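Side-chain contact in type VI immunity protein Atu4351 (Agrobacterium fabrum, PDB 6ITW), which is an antitoxin of the type VI secretion system, probably protecting the cell by neutralising its cognate effector: residues I170-L175 with L194-I199. Numbering follows the deposited sequence.
Sequences IYSPKL and LSAMTI
In Ile170, chi1 turns CG1 to point at the helix and the extended chi2 (172°) carries CD1 on to Ala196, while CG2 branches off to the side, where the end of Met197 reaches it. On the helix side, Met197 (a selenomethionine here) leaves the backbone with chi1 near -64° and then runs nearly straight through chi2 and chi3, so its methyl CE, past the selenium, reaches CG2 of Ile170. This is a helix packed on a two-stranded antiparallel sheet, a hairpin with a long connection: strand 169-173 pairs with strand 188-192, and the chain then turns directly into helix 193-200, which folds back against the hairpin it has just left. Strand and helix axes approach to 9.7 Å and run at 41° to each other, in broadly the same N-to-C direction. Ile170 and Ser172, alternate residues of the strand, send their CB atoms toward the helix, while Tyr171 between them faces the other way and packs on helix 155-162. The touching is apolar and fairly loose: Ile170 CG2 stands 4.3 Å from Met197 CE, and Ile170 CD1 4.5 Å from Ala196 CB. Val191 of the partner strand also touches Ala196 and Ser172. Strand 169-173 and helix 193-200 both belong to the Tdi1 C-terminal family region; Ile68 of helix 66-73, from the GAD-like region, packs on Met197, so helix 193-200 is held between the hairpin and that second helix. Toward the C-terminal end of the strand the apolar contact gives way to a hydroxyl, Ser172 OG lying 4.3 Å from the methyl CB of Ala196.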
loop_
_atom_site.group_PDB
_atom_site.type_symbol
_atom_site.label_atom_id
_atom_site.label_comp_id
_atom_site.label_asym_id
_atom_site.label_seq_id
_atom_site.Cartn_x
_atom_site.Cartn_y
_atom_site.Cartn_z
ATOM N N ILE A 170 4.212 3.139 10.777
ATOM C CA ILE A 170 3.608 1.813 10.635
ATOM C C ILE A 170 4.063 0.952 11.812
ATOM O O ILE A 170 5.013 1.284 12.519
ATOM C CB ILE A 170 3.988 1.110 9.305
ATOM C CG1 ILE A 170 5.509 0.985 9.182
ATOM C CG2 ILE A 170 3.427 1.845 8.090
ATOM C CD1 ILE A 170 5.978 0.114 7.978
ATOM N N TYR A 171 3.375 -0.176 12.014
ATOM C CA TYR A 171 3.862 -1.229 12.906
ATOM C C TYR A 171 4.820 -2.124 12.130
ATOM O O TYR A 171 4.493 -2.593 11.036
ATOM C CB TYR A 171 2.722 -2.077 13.471
ATOM C CG TYR A 171 1.654 -1.284 14.195
ATOM C CD1 TYR A 171 1.980 -0.452 15.264
ATOM C CD2 TYR A 171 0.313 -1.377 13.815
ATOM C CE1 TYR A 171 0.998 0.267 15.936
ATOM C CE2 TYR A 171 -0.689 -0.661 14.490
ATOM C CZ TYR A 171 -0.331 0.156 15.550
ATOM O OH TYR A 171 -1.303 0.868 16.212
ATOM N N SER A 172 5.991 -2.363 12.704
ATOM C CA SER A 172 7.076 -3.058 12.047
ATOM C C SER A 172 7.752 -3.987 13.048
ATOM O O SER A 172 7.861 -3.652 14.234
ATOM C CB SER A 172 8.100 -2.049 11.499
ATOM O OG SER A 172 9.147 -2.683 10.766
ATOM N N PRO A 173 8.232 -5.144 12.602
ATOM C CA PRO A 173 8.922 -6.033 13.540
ATOM C C PRO A 173 10.267 -5.442 13.935
ATOM O O PRO A 173 10.999 -4.890 13.110
ATOM C CB PRO A 173 9.070 -7.351 12.763
ATOM C CG PRO A 173 8.996 -6.962 11.319
ATOM C CD PRO A 173 8.207 -5.674 11.226
ATOM N N LYS A 174 10.554 -5.518 15.234
ATOM C CA LYS A 174 11.841 -5.071 15.747
ATOM C C LYS A 174 12.968 -5.930 15.182
ATOM O O LYS A 174 13.920 -5.414 14.592
ATOM C CB LYS A 174 11.826 -5.130 17.280
ATOM C CG LYS A 174 13.151 -4.734 17.936
ATOM C CD LYS A 174 13.469 -5.611 19.151
ATOM C CE LYS A 174 13.969 -4.805 20.356
ATOM N NZ LYS A 174 15.074 -3.863 19.999
ATOM N N LEU A 175 12.877 -7.250 15.363
ATOM C CA LEU A 175 13.779 -8.219 14.750
ATOM C C LEU A 175 13.046 -8.911 13.605
ATOM O O LEU A 175 12.066 -9.621 13.842
ATOM C CB LEU A 175 14.245 -9.252 15.775
ATOM C CG LEU A 175 15.129 -10.330 15.156
ATOM C CD1 LEU A 175 16.250 -9.664 14.364
ATOM C CD2 LEU A 175 15.690 -11.272 16.224
ATOM N N LEU A 194 8.753 5.703 6.219
ATOM C CA LEU A 194 9.691 5.864 5.107
ATOM C C LEU A 194 11.035 5.197 5.407
ATOM O O LEU A 194 11.609 4.531 4.539
ATOM C CB LEU A 194 9.895 7.347 4.782
ATOM C CG LEU A 194 10.832 7.620 3.591
ATOM C CD1 LEU A 194 10.275 6.988 2.299
ATOM C CD2 LEU A 194 11.073 9.120 3.400
ATOM N N SER A 195 11.554 5.378 6.626
ATOM C CA SER A 195 12.813 4.746 7.019
ATOM C C SER A 195 12.698 3.231 7.001
ATOM O O SER A 195 13.533 2.545 6.401
ATOM C CB SER A 195 13.227 5.192 8.424
ATOM O OG SER A 195 13.571 6.557 8.423
ATOM N N ALA A 196 11.698 2.694 7.719
ATOM C CA ALA A 196 11.505 1.249 7.790
ATOM C C ALA A 196 11.301 0.656 6.397
ATOM O O ALA A 196 11.912 -0.362 6.053
ATOM C CB ALA A 196 10.316 0.928 8.700
HETATM N N MSE A 197 10.471 1.298 5.571
HETATM C CA MSE A 197 10.222 0.793 4.221
HETATM C C MSE A 197 11.476 0.876 3.373
HETATM O O MSE A 197 11.690 0.041 2.498
HETATM C CB MSE A 197 9.093 1.562 3.533
HETATM C CG MSE A 197 7.712 1.422 4.193
HETATM SE SE MSE A 197 6.535 2.706 3.338
HETATM C CE MSE A 197 4.835 1.962 3.990
ATOM N N THR A 198 12.312 1.889 3.629
ATOM C CA THR A 198 13.568 1.984 2.896
ATOM C C THR A 198 14.463 0.781 3.188
ATOM O O THR A 198 15.128 0.261 2.286
ATOM C CB THR A 198 14.272 3.299 3.225
ATOM O OG1 THR A 198 13.445 4.393 2.803
ATOM C CG2 THR A 198 15.620 3.394 2.511
ATOM N N ILE A 199 14.460 0.297 4.432
ATOM C CA ILE A 199 15.260 -0.874 4.764
ATOM C C ILE A 199 14.643 -2.123 4.155
ATOM O O ILE A 199 15.318 -2.909 3.476
ATOM C CB ILE A 199 15.396 -1.012 6.288
ATOM C CG1 ILE A 199 16.249 0.129 6.847
ATOM C CG2 ILE A 199 15.947 -2.408 6.666
ATOM C CD1 ILE A 199 16.164 0.248 8.344
#